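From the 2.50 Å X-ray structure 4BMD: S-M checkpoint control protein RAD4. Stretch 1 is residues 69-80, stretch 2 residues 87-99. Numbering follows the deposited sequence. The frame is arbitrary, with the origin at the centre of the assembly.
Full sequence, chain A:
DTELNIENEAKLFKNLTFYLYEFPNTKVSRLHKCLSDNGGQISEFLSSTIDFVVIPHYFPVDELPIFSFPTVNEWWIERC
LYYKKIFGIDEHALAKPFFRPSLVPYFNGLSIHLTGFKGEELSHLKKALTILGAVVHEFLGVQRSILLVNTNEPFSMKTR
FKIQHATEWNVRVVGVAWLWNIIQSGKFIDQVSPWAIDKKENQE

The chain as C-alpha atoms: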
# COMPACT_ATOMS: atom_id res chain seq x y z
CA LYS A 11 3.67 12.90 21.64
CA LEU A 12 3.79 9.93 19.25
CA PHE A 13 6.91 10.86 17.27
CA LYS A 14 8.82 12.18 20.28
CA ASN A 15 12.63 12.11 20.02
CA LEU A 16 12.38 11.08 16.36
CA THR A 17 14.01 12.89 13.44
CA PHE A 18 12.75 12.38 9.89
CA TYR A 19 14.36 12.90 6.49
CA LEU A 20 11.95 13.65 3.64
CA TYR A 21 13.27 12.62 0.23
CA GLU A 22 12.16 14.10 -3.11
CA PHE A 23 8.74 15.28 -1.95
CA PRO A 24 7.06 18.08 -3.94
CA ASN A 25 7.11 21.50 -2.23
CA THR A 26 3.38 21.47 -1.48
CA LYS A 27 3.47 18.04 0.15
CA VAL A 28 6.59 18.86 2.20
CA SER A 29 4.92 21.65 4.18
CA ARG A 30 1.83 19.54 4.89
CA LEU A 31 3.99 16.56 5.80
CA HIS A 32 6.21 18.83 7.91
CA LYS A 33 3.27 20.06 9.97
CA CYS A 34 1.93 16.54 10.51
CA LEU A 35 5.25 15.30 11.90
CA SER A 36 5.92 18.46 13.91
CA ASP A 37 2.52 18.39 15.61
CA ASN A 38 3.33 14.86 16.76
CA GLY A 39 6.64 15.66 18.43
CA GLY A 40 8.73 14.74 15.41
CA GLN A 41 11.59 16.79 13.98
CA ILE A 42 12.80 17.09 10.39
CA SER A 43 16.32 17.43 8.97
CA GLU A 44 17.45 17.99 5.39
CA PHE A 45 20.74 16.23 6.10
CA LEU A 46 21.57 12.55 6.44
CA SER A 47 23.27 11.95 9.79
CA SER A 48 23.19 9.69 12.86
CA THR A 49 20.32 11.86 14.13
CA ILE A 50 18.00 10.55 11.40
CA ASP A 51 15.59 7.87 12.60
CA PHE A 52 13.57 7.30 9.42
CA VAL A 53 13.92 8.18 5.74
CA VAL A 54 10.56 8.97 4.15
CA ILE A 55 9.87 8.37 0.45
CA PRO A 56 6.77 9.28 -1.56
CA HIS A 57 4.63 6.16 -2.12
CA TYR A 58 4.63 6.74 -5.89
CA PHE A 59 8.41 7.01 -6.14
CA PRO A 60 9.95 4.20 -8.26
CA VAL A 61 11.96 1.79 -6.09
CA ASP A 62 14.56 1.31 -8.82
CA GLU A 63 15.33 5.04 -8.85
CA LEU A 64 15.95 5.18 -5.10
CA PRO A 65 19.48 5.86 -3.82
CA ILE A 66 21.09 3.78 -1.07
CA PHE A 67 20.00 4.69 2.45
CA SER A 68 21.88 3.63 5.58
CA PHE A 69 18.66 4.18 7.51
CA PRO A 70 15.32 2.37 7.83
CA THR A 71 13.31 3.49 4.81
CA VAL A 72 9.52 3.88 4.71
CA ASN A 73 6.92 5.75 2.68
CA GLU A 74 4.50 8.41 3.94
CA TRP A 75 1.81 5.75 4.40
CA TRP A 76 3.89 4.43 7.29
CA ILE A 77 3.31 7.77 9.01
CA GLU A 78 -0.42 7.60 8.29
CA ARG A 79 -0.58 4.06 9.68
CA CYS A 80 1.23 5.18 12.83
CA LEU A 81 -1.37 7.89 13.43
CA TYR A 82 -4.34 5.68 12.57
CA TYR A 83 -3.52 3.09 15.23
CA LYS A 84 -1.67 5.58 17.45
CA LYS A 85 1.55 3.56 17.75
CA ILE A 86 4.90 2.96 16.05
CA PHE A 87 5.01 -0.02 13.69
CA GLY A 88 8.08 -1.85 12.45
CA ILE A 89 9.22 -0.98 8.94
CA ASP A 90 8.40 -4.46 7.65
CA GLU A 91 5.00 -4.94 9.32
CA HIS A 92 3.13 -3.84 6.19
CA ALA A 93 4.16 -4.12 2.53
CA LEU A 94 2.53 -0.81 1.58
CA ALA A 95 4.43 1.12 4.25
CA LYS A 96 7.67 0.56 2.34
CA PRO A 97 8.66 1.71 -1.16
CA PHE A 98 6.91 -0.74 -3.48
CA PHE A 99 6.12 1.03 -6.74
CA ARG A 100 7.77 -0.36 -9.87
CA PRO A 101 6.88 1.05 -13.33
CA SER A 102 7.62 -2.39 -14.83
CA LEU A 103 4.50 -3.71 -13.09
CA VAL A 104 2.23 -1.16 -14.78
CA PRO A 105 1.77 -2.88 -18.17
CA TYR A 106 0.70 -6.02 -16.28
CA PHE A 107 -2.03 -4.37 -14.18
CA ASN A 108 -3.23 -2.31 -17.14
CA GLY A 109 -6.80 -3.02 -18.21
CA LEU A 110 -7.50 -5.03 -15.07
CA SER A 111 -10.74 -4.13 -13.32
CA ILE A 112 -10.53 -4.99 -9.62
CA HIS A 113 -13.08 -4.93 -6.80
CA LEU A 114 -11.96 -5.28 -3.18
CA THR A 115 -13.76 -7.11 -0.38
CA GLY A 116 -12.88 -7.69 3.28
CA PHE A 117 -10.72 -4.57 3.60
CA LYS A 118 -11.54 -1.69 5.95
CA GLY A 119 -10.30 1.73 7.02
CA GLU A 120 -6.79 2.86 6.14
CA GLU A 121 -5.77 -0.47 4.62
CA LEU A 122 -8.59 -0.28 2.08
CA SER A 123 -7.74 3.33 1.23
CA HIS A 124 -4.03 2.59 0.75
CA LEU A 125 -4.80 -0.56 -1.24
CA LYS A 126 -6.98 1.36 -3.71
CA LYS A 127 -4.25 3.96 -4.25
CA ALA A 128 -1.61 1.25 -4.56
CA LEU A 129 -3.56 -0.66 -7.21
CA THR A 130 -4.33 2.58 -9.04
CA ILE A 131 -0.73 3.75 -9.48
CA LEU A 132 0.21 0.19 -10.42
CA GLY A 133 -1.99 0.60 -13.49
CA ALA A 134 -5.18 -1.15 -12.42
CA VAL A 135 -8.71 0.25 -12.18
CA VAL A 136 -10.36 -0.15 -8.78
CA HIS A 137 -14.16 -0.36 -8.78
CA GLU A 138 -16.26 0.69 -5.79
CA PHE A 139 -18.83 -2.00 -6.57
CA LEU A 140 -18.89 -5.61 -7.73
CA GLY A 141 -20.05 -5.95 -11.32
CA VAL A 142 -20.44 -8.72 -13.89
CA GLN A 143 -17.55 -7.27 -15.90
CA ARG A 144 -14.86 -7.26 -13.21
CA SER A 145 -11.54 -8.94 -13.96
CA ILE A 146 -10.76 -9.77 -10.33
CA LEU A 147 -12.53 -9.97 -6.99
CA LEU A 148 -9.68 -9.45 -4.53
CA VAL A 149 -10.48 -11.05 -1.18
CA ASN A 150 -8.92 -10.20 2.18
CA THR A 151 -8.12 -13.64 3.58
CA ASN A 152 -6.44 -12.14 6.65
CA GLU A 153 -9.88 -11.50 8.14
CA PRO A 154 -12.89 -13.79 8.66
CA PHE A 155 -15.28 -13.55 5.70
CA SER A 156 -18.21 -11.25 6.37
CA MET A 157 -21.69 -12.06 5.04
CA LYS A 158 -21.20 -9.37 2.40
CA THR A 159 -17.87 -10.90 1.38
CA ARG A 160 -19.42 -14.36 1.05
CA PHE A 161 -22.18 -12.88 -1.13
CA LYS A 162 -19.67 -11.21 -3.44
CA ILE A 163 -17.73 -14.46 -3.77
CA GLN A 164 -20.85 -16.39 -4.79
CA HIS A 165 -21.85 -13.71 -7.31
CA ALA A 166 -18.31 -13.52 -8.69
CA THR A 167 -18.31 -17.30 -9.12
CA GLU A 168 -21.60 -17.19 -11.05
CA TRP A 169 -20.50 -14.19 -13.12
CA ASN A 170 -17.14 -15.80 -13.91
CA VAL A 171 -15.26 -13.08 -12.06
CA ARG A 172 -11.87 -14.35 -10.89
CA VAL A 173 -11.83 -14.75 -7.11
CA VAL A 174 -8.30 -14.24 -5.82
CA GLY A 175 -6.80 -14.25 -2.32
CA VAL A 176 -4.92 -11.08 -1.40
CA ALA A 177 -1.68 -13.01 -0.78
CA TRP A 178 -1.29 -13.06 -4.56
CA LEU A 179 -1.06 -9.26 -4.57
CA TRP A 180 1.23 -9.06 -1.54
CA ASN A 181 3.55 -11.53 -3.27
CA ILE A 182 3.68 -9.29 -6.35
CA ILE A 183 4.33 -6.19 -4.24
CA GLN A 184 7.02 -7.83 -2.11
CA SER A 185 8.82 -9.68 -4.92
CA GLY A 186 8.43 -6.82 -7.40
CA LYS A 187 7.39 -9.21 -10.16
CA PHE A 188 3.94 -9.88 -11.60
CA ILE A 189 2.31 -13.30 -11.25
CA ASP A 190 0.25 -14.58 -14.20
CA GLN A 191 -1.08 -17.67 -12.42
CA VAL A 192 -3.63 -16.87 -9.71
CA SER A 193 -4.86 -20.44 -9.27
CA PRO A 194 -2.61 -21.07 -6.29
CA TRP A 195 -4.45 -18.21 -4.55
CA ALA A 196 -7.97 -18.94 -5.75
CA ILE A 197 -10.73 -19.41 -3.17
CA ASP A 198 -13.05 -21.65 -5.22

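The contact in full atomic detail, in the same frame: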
# COMPACT_ATOMS: atom_id res chain seq x y z
N PHE A 69 19.67 3.97 6.49
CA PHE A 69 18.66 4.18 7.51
C PHE A 69 17.43 3.36 7.15
O PHE A 69 17.24 3.02 5.98
CB PHE A 69 18.28 5.66 7.58
CG PHE A 69 19.45 6.58 7.79
CD1 PHE A 69 19.87 6.90 9.06
CD2 PHE A 69 20.12 7.12 6.70
CE1 PHE A 69 20.94 7.75 9.26
CE2 PHE A 69 21.20 7.96 6.89
CZ PHE A 69 21.61 8.28 8.17
N PRO A 70 16.59 3.03 8.15
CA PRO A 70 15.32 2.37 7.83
C PRO A 70 14.46 3.26 6.94
O PRO A 70 14.22 4.42 7.27
CB PRO A 70 14.67 2.18 9.21
CG PRO A 70 15.39 3.10 10.13
CD PRO A 70 16.78 3.20 9.60
N THR A 71 14.02 2.71 5.82
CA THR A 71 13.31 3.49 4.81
C THR A 71 11.84 3.10 4.73
O THR A 71 11.50 1.92 4.60
CB THR A 71 13.96 3.32 3.43
OG1 THR A 71 15.31 3.79 3.47
CG2 THR A 71 13.19 4.09 2.37
N VAL A 72 10.96 4.09 4.81
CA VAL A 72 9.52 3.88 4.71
C VAL A 72 8.91 4.92 3.79
O VAL A 72 9.56 5.90 3.43
CB VAL A 72 8.84 3.99 6.08
CG1 VAL A 72 9.38 2.94 7.04
CG2 VAL A 72 9.03 5.39 6.65
N ASN A 73 7.66 4.71 3.39
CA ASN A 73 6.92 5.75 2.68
C ASN A 73 6.00 6.53 3.62
O ASN A 73 5.91 6.20 4.80
CB ASN A 73 6.16 5.20 1.46
CG ASN A 73 5.13 4.14 1.83
OD1 ASN A 73 4.52 4.19 2.90
ND2 ASN A 73 4.92 3.19 0.93
N GLU A 74 5.33 7.55 3.10
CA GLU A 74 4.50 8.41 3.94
C GLU A 74 3.30 7.67 4.53
O GLU A 74 2.73 8.10 5.53
CB GLU A 74 4.04 9.66 3.18
CG GLU A 74 2.92 9.43 2.18
CD GLU A 74 3.44 9.20 0.77
OE1 GLU A 74 4.50 8.56 0.62
OE2 GLU A 74 2.78 9.67 -0.18
N TRP A 75 2.93 6.55 3.91
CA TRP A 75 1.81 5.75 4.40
C TRP A 75 2.14 5.09 5.73
O TRP A 75 1.25 4.72 6.49
CB TRP A 75 1.39 4.71 3.36
CG TRP A 75 0.70 5.31 2.17
CD1 TRP A 75 0.26 6.59 2.03
CD2 TRP A 75 0.35 4.64 0.95
NE1 TRP A 75 -0.33 6.77 0.80
CE2 TRP A 75 -0.29 5.58 0.12
CE3 TRP A 75 0.52 3.33 0.48
CZ2 TRP A 75 -0.76 5.26 -1.15
CZ3 TRP A 75 0.05 3.02 -0.79
CH2 TRP A 75 -0.58 3.98 -1.59
N TRP A 76 3.43 4.94 6.01
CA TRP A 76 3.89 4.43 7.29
C TRP A 76 3.53 5.42 8.39
O TRP A 76 3.14 5.04 9.50
CB TRP A 76 5.40 4.19 7.27
CG TRP A 76 5.99 3.76 8.58
CD1 TRP A 76 6.19 2.49 9.01
CD2 TRP A 76 6.46 4.62 9.63
NE1 TRP A 76 6.75 2.49 10.26
CE2 TRP A 76 6.92 3.79 10.67
CE3 TRP A 76 6.52 6.01 9.80
CZ2 TRP A 76 7.45 4.30 11.85
CZ3 TRP A 76 7.04 6.51 10.98
CH2 TRP A 76 7.50 5.66 11.99
N ILE A 77 3.67 6.71 8.08
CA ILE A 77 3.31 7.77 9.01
C ILE A 77 1.81 7.76 9.27
O ILE A 77 1.36 7.85 10.42
CB ILE A 77 3.71 9.15 8.47
CG1 ILE A 77 5.20 9.19 8.16
CG2 ILE A 77 3.33 10.25 9.46
CD1 ILE A 77 5.66 10.49 7.52
N GLU A 78 1.03 7.63 8.20
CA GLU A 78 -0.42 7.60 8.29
C GLU A 78 -0.91 6.40 9.10
O GLU A 78 -1.86 6.51 9.87
CB GLU A 78 -1.05 7.58 6.90
CG GLU A 78 -0.65 8.76 6.03
CD GLU A 78 -1.26 8.69 4.64
OE1 GLU A 78 -2.08 7.79 4.39
OE2 GLU A 78 -0.90 9.54 3.79
N ARG A 79 -0.24 5.27 8.93
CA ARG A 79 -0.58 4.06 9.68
C ARG A 79 -0.28 4.24 11.16
O ARG A 79 -1.03 3.78 12.02
CB ARG A 79 0.17 2.85 9.14
CG ARG A 79 -0.42 2.26 7.87
CD ARG A 79 0.33 1.01 7.45
NE ARG A 79 0.44 0.05 8.54
CZ ARG A 79 -0.46 -0.90 8.80
NH1 ARG A 79 -1.54 -1.01 8.05
NH2 ARG A 79 -0.28 -1.73 9.82
N CYS A 80 0.83 4.92 11.46
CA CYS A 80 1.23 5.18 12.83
C CYS A 80 0.22 6.05 13.57
O CYS A 80 -0.02 5.88 14.76
CB CYS A 80 2.62 5.82 12.88
SG CYS A 80 3.98 4.67 12.58
N PHE A 87 4.84 1.30 14.29
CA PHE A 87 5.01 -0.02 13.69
C PHE A 87 6.45 -0.25 13.25
O PHE A 87 7.21 0.70 13.09
CB PHE A 87 4.08 -0.19 12.48
CG PHE A 87 2.62 -0.06 12.81
CD1 PHE A 87 1.88 -1.17 13.16
CD2 PHE A 87 1.99 1.17 12.74
CE1 PHE A 87 0.54 -1.06 13.46
CE2 PHE A 87 0.65 1.29 13.04
CZ PHE A 87 -0.08 0.18 13.40
N GLY A 88 6.81 -1.51 13.05
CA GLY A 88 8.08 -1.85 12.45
C GLY A 88 8.02 -1.52 10.97
O GLY A 88 6.94 -1.38 10.41
N ILE A 89 9.18 -1.38 10.34
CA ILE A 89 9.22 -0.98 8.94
C ILE A 89 8.78 -2.09 7.99
O ILE A 89 8.47 -1.83 6.83
CB ILE A 89 10.63 -0.47 8.52
CG1 ILE A 89 11.64 -1.62 8.54
CG2 ILE A 89 11.08 0.66 9.43
CD1 ILE A 89 13.02 -1.22 8.07
N ASP A 90 8.74 -3.32 8.49
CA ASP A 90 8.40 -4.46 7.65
C ASP A 90 7.02 -5.06 7.97
O ASP A 90 6.62 -6.06 7.38
CB ASP A 90 9.47 -5.55 7.76
CG ASP A 90 10.81 -5.09 7.22
OD1 ASP A 90 10.83 -4.30 6.26
OD2 ASP A 90 11.85 -5.53 7.77
N GLU A 91 6.30 -4.42 8.89
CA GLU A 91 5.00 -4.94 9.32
C GLU A 91 3.94 -4.89 8.23
O GLU A 91 3.00 -5.68 8.23
CB GLU A 91 4.52 -4.22 10.58
CG GLU A 91 5.41 -4.44 11.79
CD GLU A 91 4.77 -3.96 13.08
OE1 GLU A 91 3.53 -3.83 13.11
OE2 GLU A 91 5.50 -3.72 14.06
N HIS A 92 4.08 -3.95 7.30
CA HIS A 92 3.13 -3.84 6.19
C HIS A 92 3.83 -3.50 4.87
O HIS A 92 4.64 -2.57 4.81
CB HIS A 92 2.04 -2.82 6.50
CG HIS A 92 0.79 -3.02 5.68
ND1 HIS A 92 0.69 -2.59 4.38
CD2 HIS A 92 -0.39 -3.60 5.99
CE1 HIS A 92 -0.51 -2.90 3.91
NE2 HIS A 92 -1.18 -3.52 4.87
N ALA A 93 3.49 -4.24 3.82
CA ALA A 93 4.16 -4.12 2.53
C ALA A 93 3.94 -2.77 1.86
O ALA A 93 4.76 -2.34 1.04
CB ALA A 93 3.71 -5.25 1.60
N LEU A 94 2.85 -2.10 2.19
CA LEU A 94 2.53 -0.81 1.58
C LEU A 94 3.19 0.36 2.30
O LEU A 94 3.16 1.49 1.82
CB LEU A 94 1.01 -0.61 1.52
CG LEU A 94 0.23 -1.57 0.62
CD1 LEU A 94 -1.26 -1.27 0.67
CD2 LEU A 94 0.74 -1.51 -0.81
N ALA A 95 3.78 0.08 3.46
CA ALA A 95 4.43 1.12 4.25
C ALA A 95 5.88 1.32 3.80
O ALA A 95 6.56 2.24 4.26
CB ALA A 95 4.36 0.79 5.73
N LYS A 96 6.34 0.45 2.91
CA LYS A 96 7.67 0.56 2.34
C LYS A 96 7.55 0.95 0.87
O LYS A 96 6.48 0.81 0.28
CB LYS A 96 8.40 -0.78 2.44
CG LYS A 96 8.89 -1.12 3.83
CD LYS A 96 9.62 -2.46 3.85
CE LYS A 96 8.70 -3.59 3.41
NZ LYS A 96 7.52 -3.73 4.31
N PRO A 97 8.65 1.47 0.29
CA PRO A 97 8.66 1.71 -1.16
C PRO A 97 8.35 0.43 -1.91
O PRO A 97 9.01 -0.59 -1.67
CB PRO A 97 10.10 2.15 -1.42
CG PRO A 97 10.54 2.77 -0.15
CD PRO A 97 9.87 1.96 0.94
N PHE A 98 7.36 0.46 -2.79
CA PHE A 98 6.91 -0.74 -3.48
C PHE A 98 6.71 -0.52 -4.97
O PHE A 98 6.74 -1.47 -5.75
CB PHE A 98 5.61 -1.25 -2.86
CG PHE A 98 4.47 -0.27 -2.94
CD1 PHE A 98 3.67 -0.20 -4.07
CD2 PHE A 98 4.19 0.58 -1.88
CE1 PHE A 98 2.62 0.71 -4.14
CE2 PHE A 98 3.15 1.48 -1.94
CZ PHE A 98 2.36 1.54 -3.08
N PHE A 99 6.49 0.73 -5.36
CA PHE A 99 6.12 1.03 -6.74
C PHE A 99 7.22 0.75 -7.76
O PHE A 99 8.34 1.25 -7.65
CB PHE A 99 5.64 2.47 -6.89
CG PHE A 99 5.31 2.85 -8.30
CD1 PHE A 99 4.20 2.33 -8.94
CD2 PHE A 99 6.13 3.72 -9.01
CE1 PHE A 99 3.90 2.66 -10.24
CE2 PHE A 99 5.84 4.06 -10.32
CZ PHE A 99 4.72 3.53 -10.93

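The contact, which buries 867 Å² summed over both sides, is organised around N73, the residue just before the helix that begins in the first stretch. Its backbone N donates to A95 O (2.8 Å, nearly straight). With chi1 in p, its side chain points sideways at CB but brings its amide to the other stretch, where ND2 donates to L94 O at 2.6 Å. The same amide's OD1 accepts weak capping bonds from W75 N (3.0 Å) and W76 N (3.4 Å). Asparagine suits this place because one short side chain offers both a donor and an acceptor: one end ties down a loop carbonyl while the other caps the helix.

The two tryptophans leave the helix differently. W75, chi1 m, points toward the loop; its CE3 lies 4.1 Å from L94 CB, and its CZ3 meets F98 CZ at 3.6 Å. The W75 and F98 rings are near parallel but slid apart, barely overlapping. W76, chi1 t, instead extends its indole along the loop, where NE1 makes a weak hydrogen bond to F87 O (3.4 Å), giving the polar atom of a buried ring a partner. Its CB packs 3.9 Å from A95 CB; alanine's small methyl fits where the backbones run close, the CA atoms of W76 and A95 being 4.5 Å apart.

Further along, R79, chi1 m and chi2 t, reaches across F87. Its CZ stands 4.7 Å from the centroid of the F87 ring, almost on the ring normal, a cation-pi arrangement, while H92 CD2 lies over a face of the guanidinium, 3.5 Å from NH1. F87, chi1 m, also offers its ring edge to C80, with CD2 4.0 Å from SG. At the other end, I89 CG2 packs against V72 CG1 (3.7 Å) and P70 CB (3.9 Å), an apolar contact suited to these side chains.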